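Local coordinates for hypothetical protein PA2201 (Pseudomonas aeruginosa, PDB 2FEF) that is of unknown function but is probably an immunity protein of the PoNi type, the kind that neutralises PoNe-family DNase toxins, at residues Ala149-Leu152 with Leu153-Val157; Ser228-Arg231 with Glu232-Leu236; Tyr251-Trp255 with Trp256-Val260. All blocks are in the same frame, centred on the assembly; numbering follows the deposited sequence.

Contact 1 (Ala149-Leu152 with Leu153-Val157); sequences ALQL and LAMGV
Q151 and selenomethionine M155, one turn apart on helix 146-158, lie at about a right angle to each other and touch through their methylenes, Q151 CG to M155 CG at 3.6 Å. The first torsions set up the crossing. Q151 CG stands opposite its own N (chi1 -172°) and the chain runs on extended, while M155 CG sits beside the backbone N (chi1 -63°) and the chain then bends twice on its way to the methyl. M155 CG also rests on Q151 O at 3.2 Å, and that same carbonyl accepts M155 N at 2.8 Å. One residue back, L150 O accepts A154 N, and the two side chains meet loosely, L150 CD1 to A154 CB at 4.3 Å. L153 folds back over the previous turn, its CD1 3.6 Å from A149 O, the acceptor for L153 N. The bond after M155 is longer: G156 N reaches L152 O at 3.2 Å, and that oxygen also takes a hydrogen bond from Y104 OH. Everything that touches here is buried. Among the side chains the Q151 amide is the polar group, and its NE2 donates to S84 O and A252 O. Q151 thus gives this apolar stretch a side-chain bond to S84 of helix 66-93 and to the loop at A252.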
loop_
_atom_site.group_PDB
_atom_site.type_symbol
_atom_site.label_atom_id
_atom_site.label_comp_id
_atom_site.label_asym_id
_atom_site.label_seq_id
_atom_site.Cartn_x
_atom_site.Cartn_y
_atom_site.Cartn_z
ATOM N N ALA B 149 18.848 -13.192 -6.463
ATOM C CA ALA B 149 19.802 -14.229 -6.014
ATOM C C ALA B 149 21.228 -13.624 -6.019
ATOM O O ALA B 149 22.026 -13.855 -5.094
ATOM C CB ALA B 149 19.734 -15.467 -6.903
ATOM N N LEU B 150 21.525 -12.838 -7.048
ATOM C CA LEU B 150 22.813 -12.109 -7.126
ATOM C C LEU B 150 22.965 -11.241 -5.874
ATOM O O LEU B 150 24.010 -11.280 -5.220
ATOM C CB LEU B 150 22.875 -11.217 -8.393
ATOM C CG LEU B 150 24.094 -10.269 -8.462
ATOM C CD1 LEU B 150 25.372 -11.108 -8.472
ATOM C CD2 LEU B 150 23.947 -9.436 -9.719
ATOM N N GLN B 151 21.926 -10.456 -5.544
ATOM C CA GLN B 151 21.989 -9.592 -4.360
ATOM C C GLN B 151 22.239 -10.424 -3.081
ATOM O O GLN B 151 23.065 -10.066 -2.243
ATOM C CB GLN B 151 20.664 -8.805 -4.163
ATOM C CG GLN B 151 20.809 -7.758 -3.022
ATOM C CD GLN B 151 19.486 -7.256 -2.505
ATOM O OE1 GLN B 151 18.775 -7.976 -1.794
ATOM N NE2 GLN B 151 19.158 -6.003 -2.831
ATOM N N LEU B 152 21.503 -11.522 -2.927
ATOM C CA LEU B 152 21.626 -12.321 -1.696
ATOM C C LEU B 152 23.048 -12.852 -1.516
ATOM O O LEU B 152 23.590 -12.806 -0.396
ATOM C CB LEU B 152 20.619 -13.478 -1.697
ATOM C CG LEU B 152 19.201 -13.000 -1.365
ATOM C CD1 LEU B 152 18.239 -14.196 -1.725
ATOM C CD2 LEU B 152 19.105 -12.586 0.088
ATOM N N LEU B 153 23.655 -13.355 -2.588
ATOM C CA LEU B 153 24.994 -13.938 -2.453
ATOM C C LEU B 153 26.038 -12.838 -2.397
ATOM O O LEU B 153 26.871 -12.842 -1.498
ATOM C CB LEU B 153 25.306 -14.968 -3.561
ATOM C CG LEU B 153 24.793 -16.388 -3.280
ATOM C CD1 LEU B 153 23.293 -16.416 -2.884
ATOM C CD2 LEU B 153 25.043 -17.317 -4.434
ATOM N N ALA B 154 25.979 -11.884 -3.336
ATOM C CA ALA B 154 27.023 -10.830 -3.374
ATOM C C ALA B 154 26.989 -9.938 -2.134
ATOM O O ALA B 154 28.062 -9.561 -1.597
ATOM C CB ALA B 154 26.890 -9.985 -4.662
HETATM N N MSE B 155 25.778 -9.640 -1.633
HETATM C CA MSE B 155 25.697 -8.730 -0.487
HETATM C C MSE B 155 26.044 -9.506 0.752
HETATM O O MSE B 155 26.559 -8.948 1.689
HETATM C CB MSE B 155 24.349 -7.992 -0.355
HETATM C CG MSE B 155 23.953 -7.024 -1.537
HETATM SE SE MSE B 155 25.504 -5.818 -1.973
HETATM C CE MSE B 155 26.313 -6.707 -3.452
ATOM N N GLY B 156 25.794 -10.810 0.744
ATOM C CA GLY B 156 26.308 -11.694 1.828
ATOM C C GLY B 156 27.832 -11.575 1.990
ATOM O O GLY B 156 28.355 -11.493 3.101
ATOM N N VAL B 157 28.536 -11.666 0.883
ATOM C CA VAL B 157 29.992 -11.506 0.842
ATOM C C VAL B 157 30.428 -10.072 1.238
ATOM O O VAL B 157 31.332 -9.869 2.067
ATOM C CB VAL B 157 30.523 -11.847 -0.584
ATOM C CG1 VAL B 157 32.034 -11.533 -0.678
ATOM C CG2 VAL B 157 30.289 -13.328 -0.952
#

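Contact 2 (Ser228-Arg231 with Glu232-Leu236); sequences SQYR and EFFQL
Y230 and F234 start with nearly the same first torsion, CG beside the backbone N in both (chi1 -77° and -73°), so the two rings leave helix 223-234 side by side and pointing the same way. They meet at Y230 CD2 to F234 CE2, 4.0 Å, with Y230 CD2 at the edge of the F234 ring and in its plane. This is an i to i+4 aromatic pair on the last turns of that helix, which widens into a pi-type turn at 228-231. The backbone bond beneath the ring pair is good: F234 N to Y230 O at 2.9 Å and close to straight. F233 takes a different first torsion, CG opposite its N, and its CB settles 3.4 Å from Q229 O. Its CD2 then lies over the centre of one F234 face, while F234 CE2 lies in the plane of the F233 ring at its edge. R246 makes cation-pi contacts with both Y230 and F233, and H279 and W255 bring their rings up to F234. The Y230 hydroxyl goes inward, to E259 OE2. The side carrying R231, E232 and Q235 is exposed. R231 and Q235 run obliquely across each other, with Q235 NE2 at the edge of the guanidinium, 3.5 Å from R231 NE, and the two flat groups turned 76° apart; underneath, Q235 N makes a weak bond to R231 O. E232 reaches back along the helix, laying OE1 3.6 Å from S228 CA while OE2 bonds Q227 NE2. Next to S228 the Q229 side chain doubles back, and Q229 NE2 donates to S228 OG at 3.0 Å.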
loop_
_atom_site.group_PDB
_atom_site.type_symbol
_atom_site.label_atom_id
_atom_site.label_comp_id
_atom_site.label_asym_id
_atom_site.label_seq_id
_atom_site.Cartn_x
_atom_site.Cartn_y
_atom_site.Cartn_z
ATOM N N SER B 228 32.311 -1.894 -19.982
ATOM C CA SER B 228 31.363 -2.220 -21.028
ATOM C C SER B 228 29.983 -2.597 -20.490
ATOM O O SER B 228 28.972 -2.178 -21.061
ATOM C CB SER B 228 31.922 -3.318 -21.935
ATOM O OG SER B 228 31.758 -4.601 -21.361
ATOM N N GLN B 229 29.923 -3.351 -19.387
ATOM C CA GLN B 229 28.621 -3.830 -18.938
ATOM C C GLN B 229 27.920 -2.910 -17.940
ATOM O O GLN B 229 26.731 -3.081 -17.667
ATOM C CB GLN B 229 28.692 -5.296 -18.432
ATOM C CG GLN B 229 29.210 -6.328 -19.474
ATOM C CD GLN B 229 28.485 -6.232 -20.795
ATOM O OE1 GLN B 229 27.242 -6.268 -20.848
ATOM N NE2 GLN B 229 29.250 -6.077 -21.873
ATOM N N TYR B 230 28.652 -1.919 -17.413
ATOM C CA TYR B 230 28.057 -1.004 -16.451
ATOM C C TYR B 230 28.138 0.399 -17.002
ATOM O O TYR B 230 27.122 0.955 -17.355
ATOM C CB TYR B 230 28.711 -1.113 -15.065
ATOM C CG TYR B 230 28.223 -2.322 -14.345
ATOM C CD1 TYR B 230 28.791 -3.578 -14.578
ATOM C CD2 TYR B 230 27.110 -2.237 -13.497
ATOM C CE1 TYR B 230 28.276 -4.731 -13.948
ATOM C CE2 TYR B 230 26.605 -3.371 -12.851
ATOM C CZ TYR B 230 27.179 -4.604 -13.090
ATOM O OH TYR B 230 26.669 -5.691 -12.438
ATOM N N ARG B 231 29.354 0.946 -17.136
ATOM C CA ARG B 231 29.476 2.340 -17.504
ATOM C C ARG B 231 28.861 2.634 -18.874
ATOM O O ARG B 231 28.072 3.568 -18.981
ATOM C CB ARG B 231 30.925 2.855 -17.398
ATOM C CG ARG B 231 31.010 4.378 -17.622
ATOM C CD ARG B 231 32.385 4.928 -17.367
ATOM N NE ARG B 231 32.666 6.059 -18.263
ATOM C CZ ARG B 231 33.875 6.408 -18.709
ATOM N NH1 ARG B 231 34.971 5.734 -18.343
ATOM N NH2 ARG B 231 33.986 7.442 -19.533
ATOM N N GLU B 232 29.209 1.840 -19.890
ATOM C CA GLU B 232 28.684 2.044 -21.247
ATOM C C GLU B 232 27.201 1.699 -21.389
ATOM O O GLU B 232 26.485 2.268 -22.239
ATOM C CB GLU B 232 29.536 1.281 -22.270
ATOM C CG GLU B 232 30.901 1.950 -22.450
ATOM C CD GLU B 232 31.900 1.140 -23.285
ATOM O OE1 GLU B 232 31.575 0.045 -23.794
ATOM O OE2 GLU B 232 33.038 1.632 -23.445
ATOM N N PHE B 233 26.740 0.772 -20.566
ATOM C CA PHE B 233 25.328 0.413 -20.558
ATOM C C PHE B 233 24.499 1.580 -19.994
ATOM O O PHE B 233 23.525 2.010 -20.607
ATOM C CB PHE B 233 25.093 -0.841 -19.706
ATOM C CG PHE B 233 23.632 -1.200 -19.585
ATOM C CD1 PHE B 233 22.932 -1.629 -20.703
ATOM C CD2 PHE B 233 22.957 -1.048 -18.385
ATOM C CE1 PHE B 233 21.571 -1.932 -20.619
ATOM C CE2 PHE B 233 21.593 -1.344 -18.288
ATOM C CZ PHE B 233 20.905 -1.805 -19.406
ATOM N N PHE B 234 24.905 2.105 -18.839
ATOM C CA PHE B 234 24.092 3.115 -18.174
ATOM C C PHE B 234 24.268 4.496 -18.828
ATOM O O PHE B 234 23.529 5.432 -18.529
ATOM C CB PHE B 234 24.329 3.117 -16.645
ATOM C CG PHE B 234 23.705 1.939 -15.940
ATOM C CD1 PHE B 234 22.313 1.808 -15.867
ATOM C CD2 PHE B 234 24.512 0.946 -15.348
ATOM C CE1 PHE B 234 21.723 0.683 -15.210
ATOM C CE2 PHE B 234 23.973 -0.147 -14.716
ATOM C CZ PHE B 234 22.553 -0.302 -14.625
ATOM N N GLN B 235 25.245 4.615 -19.715
ATOM C CA GLN B 235 25.402 5.806 -20.535
ATOM C C GLN B 235 24.385 5.875 -21.689
ATOM O O GLN B 235 24.143 6.951 -22.247
ATOM C CB GLN B 235 26.824 5.894 -21.067
ATOM C CG GLN B 235 27.730 6.663 -20.111
ATOM C CD GLN B 235 29.193 6.647 -20.496
ATOM O OE1 GLN B 235 29.667 5.803 -21.288
ATOM N NE2 GLN B 235 29.936 7.587 -19.921
ATOM N N LEU B 236 23.805 4.733 -22.058
ATOM C CA LEU B 236 22.790 4.712 -23.123
ATOM C C LEU B 236 21.537 5.378 -22.557
ATOM O O LEU B 236 21.316 5.334 -21.356
ATOM C CB LEU B 236 22.421 3.263 -23.506
ATOM C CG LEU B 236 23.515 2.314 -24.037
ATOM C CD1 LEU B 236 22.972 0.859 -24.221
ATOM C CD2 LEU B 236 24.211 2.863 -25.305
#

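Contact 3 (Tyr251-Trp255 with Trp256-Val260); sequences YAWGW and WAMEV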
loop_
_atom_site.group_PDB
_atom_site.type_symbol
_atom_site.label_atom_id
_atom_site.label_comp_id
_atom_site.label_asym_id
_atom_site.label_seq_id
_atom_site.Cartn_x
_atom_site.Cartn_y
_atom_site.Cartn_z
ATOM N N TYR B 251 14.901 -3.817 -8.863
ATOM C CA TYR B 251 14.418 -4.082 -7.497
ATOM C C TYR B 251 15.486 -4.598 -6.529
ATOM O O TYR B 251 15.214 -4.672 -5.308
ATOM C CB TYR B 251 13.197 -5.049 -7.492
ATOM C CG TYR B 251 11.980 -4.452 -8.148
ATOM C CD1 TYR B 251 11.069 -3.705 -7.390
ATOM C CD2 TYR B 251 11.740 -4.620 -9.537
ATOM C CE1 TYR B 251 9.930 -3.151 -7.978
ATOM C CE2 TYR B 251 10.610 -4.024 -10.149
ATOM C CZ TYR B 251 9.719 -3.308 -9.353
ATOM O OH TYR B 251 8.589 -2.736 -9.877
ATOM N N ALA B 252 16.668 -5.005 -7.026
ATOM C CA ALA B 252 17.675 -5.590 -6.118
ATOM C C ALA B 252 19.120 -5.221 -6.465
ATOM O O ALA B 252 19.971 -5.192 -5.596
ATOM C CB ALA B 252 17.542 -7.106 -6.052
ATOM N N TRP B 253 19.375 -4.954 -7.739
ATOM C CA TRP B 253 20.770 -4.915 -8.263
ATOM C C TRP B 253 21.119 -3.502 -8.735
ATOM O O TRP B 253 22.132 -2.895 -8.299
ATOM C CB TRP B 253 20.820 -5.991 -9.365
ATOM C CG TRP B 253 22.036 -6.073 -10.249
ATOM C CD1 TRP B 253 23.313 -5.693 -9.962
ATOM C CD2 TRP B 253 22.049 -6.580 -11.570
ATOM N NE1 TRP B 253 24.146 -5.953 -11.041
ATOM C CE2 TRP B 253 23.387 -6.500 -12.042
ATOM C CE3 TRP B 253 21.056 -7.087 -12.425
ATOM C CZ2 TRP B 253 23.749 -6.912 -13.325
ATOM C CZ3 TRP B 253 21.434 -7.498 -13.702
ATOM C CH2 TRP B 253 22.761 -7.421 -14.121
ATOM N N GLY B 254 20.255 -2.961 -9.594
ATOM C CA GLY B 254 20.323 -1.562 -10.034
ATOM C C GLY B 254 21.655 -1.179 -10.677
ATOM O O GLY B 254 22.141 -1.838 -11.609
ATOM N N TRP B 255 22.239 -0.112 -10.146
ATOM C CA TRP B 255 23.465 0.512 -10.652
ATOM C C TRP B 255 24.736 -0.304 -10.381
ATOM O O TRP B 255 25.759 -0.106 -11.026
ATOM C CB TRP B 255 23.568 1.851 -9.925
ATOM C CG TRP B 255 24.694 2.781 -10.242
ATOM C CD1 TRP B 255 25.840 2.955 -9.535
ATOM C CD2 TRP B 255 24.723 3.714 -11.310
ATOM N NE1 TRP B 255 26.595 3.948 -10.095
ATOM C CE2 TRP B 255 25.922 4.443 -11.193
ATOM C CE3 TRP B 255 23.835 4.024 -12.348
ATOM C CZ2 TRP B 255 26.276 5.443 -12.097
ATOM C CZ3 TRP B 255 24.186 5.032 -13.241
ATOM C CH2 TRP B 255 25.397 5.725 -13.110
ATOM N N TRP B 256 24.675 -1.203 -9.404
ATOM C CA TRP B 256 25.890 -1.687 -8.749
ATOM C C TRP B 256 26.476 -2.961 -9.315
ATOM O O TRP B 256 25.801 -3.963 -9.430
ATOM C CB TRP B 256 25.621 -1.857 -7.236
ATOM C CG TRP B 256 25.182 -0.541 -6.682
ATOM C CD1 TRP B 256 23.924 -0.195 -6.267
ATOM C CD2 TRP B 256 25.987 0.621 -6.563
ATOM N NE1 TRP B 256 23.905 1.125 -5.898
ATOM C CE2 TRP B 256 25.163 1.650 -6.057
ATOM C CE3 TRP B 256 27.335 0.898 -6.850
ATOM C CZ2 TRP B 256 25.632 2.936 -5.818
ATOM C CZ3 TRP B 256 27.807 2.184 -6.619
ATOM C CH2 TRP B 256 26.960 3.187 -6.104
ATOM N N ALA B 257 27.773 -2.916 -9.617
ATOM C CA ALA B 257 28.517 -4.119 -9.955
ATOM C C ALA B 257 28.818 -4.906 -8.695
ATOM O O ALA B 257 29.967 -5.002 -8.271
ATOM C CB ALA B 257 29.852 -3.742 -10.676
HETATM N N MSE B 258 27.778 -5.511 -8.130
HETATM C CA MSE B 258 27.854 -6.275 -6.872
HETATM C C MSE B 258 28.686 -7.511 -7.046
HETATM O O MSE B 258 29.365 -7.932 -6.112
HETATM C CB MSE B 258 26.436 -6.782 -6.548
HETATM C CG MSE B 258 25.589 -5.680 -6.160
HETATM SE SE MSE B 258 23.837 -6.446 -5.682
HETATM C CE MSE B 258 23.142 -4.723 -5.186
ATOM N N GLU B 259 28.616 -8.105 -8.241
ATOM C CA GLU B 259 29.385 -9.307 -8.524
ATOM C C GLU B 259 30.908 -9.029 -8.516
ATOM O O GLU B 259 31.658 -9.747 -7.861
ATOM C CB GLU B 259 28.925 -10.011 -9.811
ATOM C CG GLU B 259 29.313 -9.447 -11.209
ATOM C CD GLU B 259 28.713 -8.105 -11.553
ATOM O OE1 GLU B 259 28.944 -7.140 -10.786
ATOM O OE2 GLU B 259 28.108 -7.954 -12.637
ATOM N N VAL B 260 31.327 -7.997 -9.230
ATOM C CA VAL B 260 32.764 -7.610 -9.282
ATOM C C VAL B 260 33.262 -7.228 -7.876
ATOM O O VAL B 260 34.356 -7.637 -7.447
ATOM C CB VAL B 260 33.014 -6.451 -10.279
ATOM C CG1 VAL B 260 34.526 -6.093 -10.379
ATOM C CG2 VAL B 260 32.482 -6.802 -11.653
#
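W256 has the most surface covered here, with W253 and W255 next, and the three tryptophans are gathered by a single type II' beta turn from W253 to W256. Its closing bond runs from W256 N to W253 O, 3.2 Å, and G254 takes the positive-phi corner. W255 and W256 form a T-shaped pair: the pyrrole edge of W255 drops onto the benzene ring of W256, the centroids 4.5 Å apart and the planes at 76°. W255 CD1 does most of the touching, 3.6 Å from W256 CZ3. The same residue adds a CH-pi contact, its CB standing almost squarely over the W256 five-membered ring at 4.1 Å. The first torsions differ, W255 CG lying away from its own N (chi1 -178°) and W256 CG beside its N (chi1 -58°), and this brings the W255 edge over the W256 face. The W253 indole has W256 O at its edge, near the ring plane. The indole nitrogens are anchored outside: W253 NE1 at Y230 OH, W255 NE1 at P278 O, W256 NE1 at D92 OD1. Selenomethionine M258 reaches back extended, setting CE 3.2 Å from A252 O and SE obliquely beside the W253 ring, 5.4 Å from its five-membered centroid, a Met-aromatic contact. Between W256 and M258, A257 centres an inverse gamma turn, with a weak M258 N to W256 O bond, and serves as N-cap of helix 258-267. The turn is thus packed among helices: W256 against L88 and I91 of helix 66-93, W253 on L150 of helix 146-158, and A257 on L226 of helix 223-234.

From the N terminus the three contacts come in series, 149-157, then 228-236, then 251-260; none lies within another and none cross. Contacts 1 and 2 span only successive helical turns, whereas contact 3 turns the chain just before helix 258-267. The last is the hub. On one flank contact 1 touches it, L150 CD2 packing 3.7 Å from W253 NE1 and A154 CB resting on M258 O. On the other, contact 2 joins it, Y230 CZ lying 3.4 Å from A257 CA, with F234 CZ packed on G254 O. Contacts 1 and 2 do not touch, so helix 146-158 and this end of helix 223-234 are joined here through the segment 251-260.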